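Local coordinates for glycine betaine, L-proline ABC transporter, glycine/betaine/L-proline-binding protein (ProX) (Borrelia burgdorferi, PDB 3TMG) that binds glycine betaine and probably delivers it, as the substrate-binding protein of an ABC transporter, for uptake into the cell, at residues L35-E40 and N255-V260. Residues are numbered along the deposited sequence; the frame is centred on the assembly and turned at random.
Sequences LKVVFE and NAVEFV
Val37 and Val257 bring their helices to a CA-to-CA distance of 6.0 Å, where the axes of 35-40 and 255-260 approach to 8.9 Å and are inclined at -64°. The contact belongs to the periplasmic-binding-protein fold: helix 26-41, whose other face lies on strand 16-22 through Leu35 and Phe39, here receives helix 252-262 from near the C-terminal end of the chain. It is a small, wholly apolar interface, 208 Å² in all.

Val37 is the centre of it, taking part in three of the four side-chain contacts, inserted between Ala256, Val257 and Val260, with its two methyls doing separate jobs. CG1, anti to the backbone N (chi1 173°), runs against the flank of Val260 and comes within 3.6 Å of Val260 CG2; the two side chains slide past each other in opposite directions, and Val260 CB also lies close to that methyl. CG2, beside the backbone N, reaches the preceding turn instead. There it meets the CB of Ala256 at 3.8 Å and touches Val257 CG2; the side chains of Val37 and Val257 cross at about a right angle, and Val257 lies at the exposed border of the interface.

One turn further along helix 252-262, Val260 also faces Val38, and Phe279 of the C-terminal segment packs on both of these valines. On the outer side Glu40 reaches across to helix 252-262 by another route, its OE1 hydrogen-bonded to the hydroxyl of Tyr253, while Lys36 NZ makes a long ion pair with Glu40 OE2. Between Val38 and Val260, which cross at nearly a right angle, the methyls Val38 CG2 and Val260 CG2 meet at 4.0 Å.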
loop_
_atom_site.group_PDB
_atom_site.type_symbol
_atom_site.label_atom_id
_atom_site.label_comp_id
_atom_site.label_asym_id
_atom_site.label_seq_id
_atom_site.Cartn_x
_atom_site.Cartn_y
_atom_site.Cartn_z
ATOM N N LEU A 35 6.806 -7.941 -9.508
ATOM C CA LEU A 35 8.158 -7.540 -9.911
ATOM C C LEU A 35 9.211 -8.620 -9.647
ATOM O O LEU A 35 10.160 -8.812 -10.437
ATOM C CB LEU A 35 8.545 -6.193 -9.318
ATOM C CG LEU A 35 7.898 -4.977 -10.008
ATOM C CD1 LEU A 35 8.534 -3.684 -9.507
ATOM C CD2 LEU A 35 7.981 -4.975 -11.546
ATOM N N LYS A 36 9.032 -9.373 -8.562
ATOM C CA LYS A 36 9.912 -10.496 -8.338
ATOM C C LYS A 36 9.898 -11.463 -9.552
ATOM O O LYS A 36 10.946 -11.914 -10.025
ATOM C CB LYS A 36 9.493 -11.226 -7.063
ATOM C CG LYS A 36 10.436 -12.370 -6.731
ATOM C CD LYS A 36 9.991 -12.965 -5.402
ATOM C CE LYS A 36 10.183 -14.435 -5.462
ATOM N NZ LYS A 36 11.229 -14.796 -4.490
ATOM N N VAL A 37 8.704 -11.805 -10.015
ATOM C CA VAL A 37 8.522 -12.703 -11.178
ATOM C C VAL A 37 9.145 -12.109 -12.451
ATOM O O VAL A 37 9.857 -12.792 -13.178
ATOM C CB VAL A 37 7.023 -13.047 -11.369
ATOM C CG1 VAL A 37 6.808 -13.816 -12.669
ATOM C CG2 VAL A 37 6.551 -13.885 -10.175
ATOM N N VAL A 38 8.901 -10.824 -12.693
ATOM C CA VAL A 38 9.502 -10.115 -13.823
ATOM C C VAL A 38 11.049 -10.199 -13.800
ATOM O O VAL A 38 11.668 -10.625 -14.811
ATOM C CB VAL A 38 9.023 -8.655 -13.841
ATOM C CG1 VAL A 38 9.770 -7.879 -14.904
ATOM C CG2 VAL A 38 7.515 -8.615 -14.071
ATOM N N PHE A 39 11.669 -9.855 -12.657
ATOM C CA PHE A 39 13.131 -9.940 -12.533
ATOM C C PHE A 39 13.661 -11.382 -12.683
ATOM O O PHE A 39 14.706 -11.608 -13.298
ATOM C CB PHE A 39 13.627 -9.315 -11.238
ATOM C CG PHE A 39 13.683 -7.827 -11.260
ATOM C CD1 PHE A 39 14.448 -7.156 -12.215
ATOM C CD2 PHE A 39 13.013 -7.070 -10.299
ATOM C CE1 PHE A 39 14.503 -5.758 -12.224
ATOM C CE2 PHE A 39 13.081 -5.692 -10.301
ATOM C CZ PHE A 39 13.823 -5.025 -11.268
ATOM N N GLU A 40 12.954 -12.361 -12.120
ATOM C CA GLU A 40 13.323 -13.761 -12.328
ATOM C C GLU A 40 13.350 -14.138 -13.804
ATOM O O GLU A 40 14.304 -14.823 -14.246
ATOM C CB GLU A 40 12.417 -14.723 -11.576
ATOM C CG GLU A 40 12.617 -14.670 -10.070
ATOM C CD GLU A 40 11.587 -15.485 -9.290
ATOM O OE1 GLU A 40 10.554 -15.916 -9.843
ATOM O OE2 GLU A 40 11.819 -15.699 -8.088
ATOM N N ASN A 255 0.300 -16.664 -7.768
ATOM C CA ASN A 255 -0.642 -15.768 -8.455
ATOM C C ASN A 255 0.063 -14.650 -9.219
ATOM O O ASN A 255 -0.414 -14.243 -10.297
ATOM C CB ASN A 255 -1.667 -15.174 -7.481
ATOM C CG ASN A 255 -2.608 -16.237 -6.958
ATOM O OD1 ASN A 255 -2.678 -17.339 -7.523
ATOM N ND2 ASN A 255 -3.275 -15.947 -5.848
ATOM N N ALA A 256 1.228 -14.231 -8.737
ATOM C CA ALA A 256 2.080 -13.299 -9.522
ATOM C C ALA A 256 2.635 -13.967 -10.791
ATOM O O ALA A 256 2.724 -13.316 -11.853
ATOM C CB ALA A 256 3.219 -12.741 -8.647
ATOM N N VAL A 257 3.071 -15.223 -10.684
ATOM C CA VAL A 257 3.513 -15.948 -11.861
ATOM C C VAL A 257 2.385 -15.957 -12.915
ATOM O O VAL A 257 2.617 -15.617 -14.081
ATOM C CB VAL A 257 3.986 -17.376 -11.509
ATOM C CG1 VAL A 257 4.223 -18.195 -12.786
ATOM C CG2 VAL A 257 5.247 -17.303 -10.665
ATOM N N GLU A 258 1.173 -16.357 -12.504
ATOM C CA GLU A 258 -0.012 -16.330 -13.388
ATOM C C GLU A 258 -0.289 -14.921 -13.961
ATOM O O GLU A 258 -0.546 -14.783 -15.160
ATOM C CB GLU A 258 -1.284 -16.849 -12.694
ATOM C CG GLU A 258 -1.168 -18.268 -12.168
ATOM C CD GLU A 258 -2.450 -18.744 -11.474
ATOM O OE1 GLU A 258 -3.551 -18.348 -11.942
ATOM O OE2 GLU A 258 -2.356 -19.502 -10.473
ATOM N N PHE A 259 -0.229 -13.900 -13.113
ATOM C CA PHE A 259 -0.448 -12.501 -13.570
ATOM C C PHE A 259 0.494 -12.118 -14.724
ATOM O O PHE A 259 0.068 -11.556 -15.747
ATOM C CB PHE A 259 -0.261 -11.519 -12.406
ATOM C CG PHE A 259 -0.394 -10.095 -12.814
ATOM C CD1 PHE A 259 0.689 -9.406 -13.323
ATOM C CD2 PHE A 259 -1.597 -9.431 -12.655
ATOM C CE1 PHE A 259 0.555 -8.068 -13.745
ATOM C CE2 PHE A 259 -1.726 -8.083 -13.021
ATOM C CZ PHE A 259 -0.650 -7.398 -13.575
ATOM N N VAL A 260 1.763 -12.453 -14.567
ATOM C CA VAL A 260 2.789 -12.123 -15.573
ATOM C C VAL A 260 2.545 -12.868 -16.910
ATOM O O VAL A 260 2.691 -12.273 -17.986
ATOM C CB VAL A 260 4.212 -12.355 -14.999
ATOM C CG1 VAL A 260 5.283 -12.332 -16.105
ATOM C CG2 VAL A 260 4.523 -11.294 -13.940
#